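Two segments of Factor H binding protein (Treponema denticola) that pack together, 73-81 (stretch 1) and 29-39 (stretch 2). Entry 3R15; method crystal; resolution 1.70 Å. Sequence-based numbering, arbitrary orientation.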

ATOM      1  N   SER A  73      -9.308  -8.097   4.254  1.00 14.13           N
ATOM      2  CA  SER A  73      -9.453  -6.802   4.914  1.00 16.56           C
ATOM      3  C   SER A  73      -8.153  -6.423   5.620  1.00 14.47           C
ATOM      4  O   SER A  73      -7.207  -7.214   5.677  1.00 16.83           O
ATOM      5  CB  SER A  73     -10.588  -6.874   5.937  1.00 17.05           C
ATOM      6  OG  SER A  73     -10.328  -7.896   6.900  1.00 19.25           O
ATOM      7  N   ILE A  74      -8.117  -5.214   6.175  1.00 16.01           N
ATOM      8  CA  ILE A  74      -6.998  -4.812   7.028  1.00 17.11           C
ATOM      9  C   ILE A  74      -7.523  -4.383   8.404  1.00 17.12           C
ATOM     10  O   ILE A  74      -8.474  -3.599   8.508  1.00 16.35           O
ATOM     11  CB  ILE A  74      -6.184  -3.645   6.445  1.00 17.75           C
ATOM     12  CG1 ILE A  74      -5.989  -3.788   4.934  1.00 17.55           C
ATOM     13  CG2 ILE A  74      -4.847  -3.541   7.168  1.00 18.12           C
ATOM     14  CD1 ILE A  74      -5.349  -2.559   4.303  1.00 17.75           C
ATOM     15  N   ALA A  75      -6.896  -4.884   9.467  1.00 18.81           N
ATOM     16  CA  ALA A  75      -7.411  -4.631  10.805  1.00 17.91           C
ATOM     17  C   ALA A  75      -6.993  -3.270  11.354  1.00 18.78           C
ATOM     18  O   ALA A  75      -5.906  -2.782  11.063  1.00 17.98           O
ATOM     19  CB  ALA A  75      -6.962  -5.735  11.750  1.00 19.71           C
ATOM     20  N   GLN A  76      -7.866  -2.671  12.156  1.00 19.32           N
ATOM     21  CA  GLN A  76      -7.519  -1.457  12.875  1.00 19.93           C
ATOM     22  C   GLN A  76      -6.221  -1.660  13.657  1.00 18.57           C
ATOM     23  O   GLN A  76      -5.977  -2.732  14.226  1.00 21.10           O
ATOM     24  CB  GLN A  76      -8.638  -1.043  13.840  1.00 22.43           C
ATOM     25  CG  GLN A  76      -8.367   0.299  14.501  1.00 19.59           C
ATOM     26  CD  GLN A  76      -9.298   0.605  15.654  1.00 30.20           C
ATOM     27  OE1 GLN A  76     -10.193  -0.178  15.974  1.00 29.28           O
ATOM     28  NE2 GLN A  76      -9.092   1.759  16.288  1.00 27.95           N
ATOM     29  N   GLY A  77      -5.386  -0.630  13.676  1.00 20.02           N
ATOM     30  CA  GLY A  77      -4.172  -0.656  14.481  1.00 21.87           C
ATOM     31  C   GLY A  77      -2.970  -1.319  13.835  1.00 23.55           C
ATOM     32  O   GLY A  77      -1.895  -1.376  14.432  1.00 25.05           O
ATOM     33  N   THR A  78      -3.141  -1.820  12.616  1.00 18.91           N
ATOM     34  CA  THR A  78      -2.032  -2.439  11.900  1.00 20.32           C
ATOM     35  C   THR A  78      -0.959  -1.388  11.619  1.00 19.27           C
ATOM     36  O   THR A  78      -1.263  -0.281  11.159  1.00 20.84           O
ATOM     37  CB  THR A  78      -2.506  -3.106  10.587  1.00 17.79           C
ATOM     38  OG1 THR A  78      -3.525  -4.072  10.882  1.00 18.02           O
ATOM     39  CG2 THR A  78      -1.356  -3.815   9.899  1.00 18.41           C
ATOM     40  N   LYS A  79       0.294  -1.733  11.906  1.00 23.67           N
ATOM     41  CA  LYS A  79       1.377  -0.766  11.831  1.00 21.97           C
ATOM     42  C   LYS A  79       2.165  -0.897  10.535  1.00 20.79           C
ATOM     43  O   LYS A  79       2.063  -1.907   9.831  1.00 21.71           O
ATOM     44  CB  LYS A  79       2.310  -0.922  13.036  1.00 25.44           C
ATOM     45  CG  LYS A  79       1.605  -0.775  14.383  1.00 28.63           C
ATOM     46  N   ALA A  80       2.950   0.132  10.235  1.00 19.51           N
ATOM     47  CA  ALA A  80       3.704   0.201   8.985  1.00 22.92           C
ATOM     48  C   ALA A  80       4.560  -1.024   8.729  1.00 20.80           C
ATOM     49  O   ALA A  80       4.586  -1.524   7.625  1.00 20.74           O
ATOM     50  CB  ALA A  80       4.556   1.455   8.935  1.00 21.63           C
ATOM     51  N   ALA A  81       5.278  -1.506   9.739  1.00 23.18           N
ATOM     52  CA  ALA A  81       6.146  -2.663   9.523  1.00 24.58           C
ATOM     53  C   ALA A  81       5.371  -3.884   9.016  1.00 24.19           C
ATOM     54  O   ALA A  81       5.860  -4.643   8.171  1.00 24.40           O
ATOM     55  CB  ALA A  81       6.919  -3.001  10.789  1.00 26.73           C
TER
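Stretch 2, residues 29-39: FINALENELKT

Stretch 2 is helical from Phe29, a helix already under way there, and its residues from Ile30 to Thr39 provide the contacts. Stretch 1 is mostly extended loop, broken by a type II beta turn from Ala75 to Thr78 and leading into a new helix at Ala80. The pairing of the two backbones is not a steady register: Gln76 and Gly77 lie nearest Leu37 and Lys38 (CA to CA, 4.8 and 5.0 Å), and beyond the turn the contact drops back to Glu34, beside Lys79 (CA to CA, 5.6 Å).

Three direct hydrogen bonds join the stretches; none of the backbone groups involved has a backbone partner within its own stretch. Gly77 N donates to Leu37 O at 2.7 Å, and Gln76 CA also approaches that carbonyl oxygen, Leu37 O, at 3.4 Å in a CA-H...O contact. The extended side chain of Gln76 then reaches past Leu37, and its NE2 donates to Lys38 O at 2.9 Å in a nearly straight bond. At the start of the helix that begins at Ala80, where the first-turn amides lack helical acceptors, Ala80 N is taken up by Glu34 OE2 at 2.8 Å. A water bridges the region between, donating to both Glu34 O and Thr78 O at 2.8 Å each.

The turn is also braced internally. Ala75 O accepts from Thr78 OG1 at 2.7 Å and, weakly, from Thr78 N at 3.3 Å. Gly77, with phi near 85°, adopts backbone angles at which a CB would jam against the preceding carbonyl oxygen.

Apolar contacts accompany these polar links. Leu37 has the largest area covered by the other stretch; its CD1 meets Ile74 CG2 at 3.5 Å and Thr78 CB at 4.2 Å. Ile74 CD1 extends to Leu33 CD1 at 4.1 Å, while Ala80 CB rests on Ile30 CG2 at 3.7 Å.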

ATOM      1  N   PHE A  29       2.412   6.318   0.939  1.00 19.52           N
ATOM      2  CA  PHE A  29       1.236   5.454   0.954  1.00 19.21           C
ATOM      3  C   PHE A  29       1.172   4.627   2.236  1.00 18.93           C
ATOM      4  O   PHE A  29       0.141   4.588   2.913  1.00 18.31           O
ATOM      5  CB  PHE A  29       1.221   4.532  -0.270  1.00 16.46           C
ATOM      6  CG  PHE A  29       0.266   3.385  -0.136  1.00 20.59           C
ATOM      7  CD1 PHE A  29      -1.102   3.607  -0.174  1.00 24.03           C
ATOM      8  CD2 PHE A  29       0.728   2.100   0.057  1.00 21.34           C
ATOM      9  CE1 PHE A  29      -1.996   2.556  -0.028  1.00 22.45           C
ATOM     10  CE2 PHE A  29      -0.172   1.040   0.198  1.00 22.59           C
ATOM     11  CZ  PHE A  29      -1.531   1.283   0.155  1.00 20.60           C
ATOM     12  N   ILE A  30       2.272   3.955   2.571  1.00 15.34           N
ATOM     13  CA  ILE A  30       2.289   3.099   3.759  1.00 17.25           C
ATOM     14  C   ILE A  30       1.955   3.911   5.019  1.00 20.02           C
ATOM     15  O   ILE A  30       1.156   3.484   5.861  1.00 17.76           O
ATOM     16  CB  ILE A  30       3.652   2.355   3.930  1.00 20.12           C
ATOM     17  CG1 ILE A  30       3.860   1.307   2.826  1.00 16.91           C
ATOM     18  CG2 ILE A  30       3.739   1.670   5.301  1.00 21.40           C
ATOM     19  CD1 ILE A  30       2.894   0.109   2.914  1.00 16.84           C
ATOM     20  N   ASN A  31       2.556   5.088   5.146  1.00 18.97           N
ATOM     21  CA  ASN A  31       2.293   5.930   6.315  1.00 22.60           C
ATOM     22  C   ASN A  31       0.849   6.427   6.377  1.00 19.33           C
ATOM     23  O   ASN A  31       0.244   6.481   7.454  1.00 19.70           O
ATOM     24  CB  ASN A  31       3.270   7.103   6.367  1.00 25.12           C
ATOM     25  CG  ASN A  31       4.696   6.653   6.605  1.00 28.71           C
ATOM     26  OD1 ASN A  31       4.942   5.686   7.336  1.00 33.76           O
ATOM     27  ND2 ASN A  31       5.648   7.351   5.994  1.00 31.43           N
ATOM     28  N   ALA A  32       0.293   6.782   5.223  1.00 17.11           N
ATOM     29  CA  ALA A  32      -1.088   7.254   5.159  1.00 18.10           C
ATOM     30  C   ALA A  32      -2.033   6.115   5.515  1.00 17.13           C
ATOM     31  O   ALA A  32      -2.992   6.294   6.265  1.00 18.65           O
ATOM     32  CB  ALA A  32      -1.409   7.811   3.770  1.00 20.85           C
ATOM     33  N   LEU A  33      -1.784   4.955   4.941  1.00 14.33           N
ATOM     34  CA  LEU A  33      -2.554   3.766   5.269  1.00 15.41           C
ATOM     35  C   LEU A  33      -2.525   3.443   6.791  1.00 18.98           C
ATOM     36  O   LEU A  33      -3.558   3.304   7.401  1.00 17.25           O
ATOM     37  CB  LEU A  33      -2.112   2.586   4.406  1.00 15.43           C
ATOM     38  CG  LEU A  33      -2.794   1.261   4.608  1.00 15.72           C
ATOM     39  CD1 LEU A  33      -4.305   1.406   4.615  1.00 14.56           C
ATOM     40  CD2 LEU A  33      -2.338   0.347   3.572  1.00 14.18           C
ATOM     41  N   GLU A  34      -1.332   3.379   7.376  1.00 16.07           N
ATOM     42  CA  GLU A  34      -1.211   3.194   8.825  1.00 16.90           C
ATOM     43  C   GLU A  34      -2.055   4.223   9.575  1.00 18.40           C
ATOM     44  O   GLU A  34      -2.752   3.890  10.536  1.00 16.84           O
ATOM     45  CB  GLU A  34       0.248   3.290   9.255  1.00 18.77           C
ATOM     46  CG  GLU A  34       0.431   3.172  10.765  1.00 19.10           C
ATOM     47  CD  GLU A  34       1.868   3.419  11.189  1.00 23.24           C
ATOM     48  OE1 GLU A  34       2.357   4.549  10.999  1.00 26.87           O
ATOM     49  OE2 GLU A  34       2.509   2.486  11.696  1.00 25.88           O
ATOM     50  N   ASN A  35      -2.012   5.467   9.114  1.00 17.53           N
ATOM     51  CA  ASN A  35      -2.765   6.536   9.759  1.00 19.79           C
ATOM     52  C   ASN A  35      -4.282   6.312   9.673  1.00 19.21           C
ATOM     53  O   ASN A  35      -4.985   6.431  10.682  1.00 17.88           O
ATOM     54  CB  ASN A  35      -2.371   7.897   9.204  1.00 19.87           C
ATOM     55  CG  ASN A  35      -3.029   9.039   9.961  1.00 23.47           C
ATOM     56  OD1 ASN A  35      -2.753   9.255  11.147  1.00 24.63           O
ATOM     57  ND2 ASN A  35      -3.906   9.761   9.291  1.00 23.69           N
ATOM     58  N   GLU A  36      -4.773   5.957   8.488  1.00 19.93           N
ATOM     59  CA  GLU A  36      -6.184   5.594   8.344  1.00 17.54           C
ATOM     60  C   GLU A  36      -6.571   4.508   9.354  1.00 14.88           C
ATOM     61  O   GLU A  36      -7.616   4.598  10.009  1.00 17.46           O
ATOM     62  CB  GLU A  36      -6.503   5.138   6.911  1.00 17.44           C
ATOM     63  CG  GLU A  36      -6.360   6.235   5.862  1.00 17.46           C
ATOM     64  CD  GLU A  36      -7.262   7.421   6.146  1.00 19.04           C
ATOM     65  OE1 GLU A  36      -8.497   7.271   6.036  1.00 19.58           O
ATOM     66  OE2 GLU A  36      -6.735   8.501   6.490  1.00 20.92           O
ATOM     67  N   LEU A  37      -5.719   3.492   9.484  1.00 17.94           N
ATOM     68  CA  LEU A  37      -6.033   2.305  10.274  1.00 15.43           C
ATOM     69  C   LEU A  37      -5.977   2.562  11.771  1.00 19.63           C
ATOM     70  O   LEU A  37      -6.336   1.696  12.559  1.00 17.97           O
ATOM     71  CB  LEU A  37      -5.110   1.144   9.895  1.00 16.50           C
ATOM     72  CG  LEU A  37      -5.364   0.543   8.509  1.00 17.47           C
ATOM     73  CD1 LEU A  37      -4.134  -0.180   7.977  1.00 15.01           C
ATOM     74  CD2 LEU A  37      -6.583  -0.391   8.552  1.00 18.52           C
ATOM     75  N   LYS A  38      -5.526   3.746  12.171  1.00 17.30           N
ATOM     76  CA  LYS A  38      -5.545   4.073  13.598  1.00 16.42           C
ATOM     77  C   LYS A  38      -6.957   3.999  14.178  1.00 18.43           C
ATOM     78  O   LYS A  38      -7.143   3.618  15.347  1.00 18.74           O
ATOM     79  CB  LYS A  38      -4.954   5.460  13.841  1.00 18.95           C
ATOM     80  CG  LYS A  38      -3.451   5.503  13.639  1.00 21.47           C
ATOM     81  N   THR A  39      -7.946   4.336  13.350  1.00 20.00           N
ATOM     82  CA  THR A  39      -9.307   4.567  13.826  1.00 19.09           C
ATOM     83  C   THR A  39     -10.365   3.665  13.195  1.00 19.34           C
ATOM     84  O   THR A  39     -11.540   3.725  13.569  1.00 19.60           O
ATOM     85  CB  THR A  39      -9.723   6.029  13.600  1.00 22.61           C
ATOM     86  OG1 THR A  39      -9.588   6.375  12.211  1.00 20.40           O
ATOM     87  CG2 THR A  39      -8.849   6.952  14.438  1.00 25.75           C
TER
HETATM   88  O   HOH W   1      -2.667   1.844  12.423  1.00 19.10           O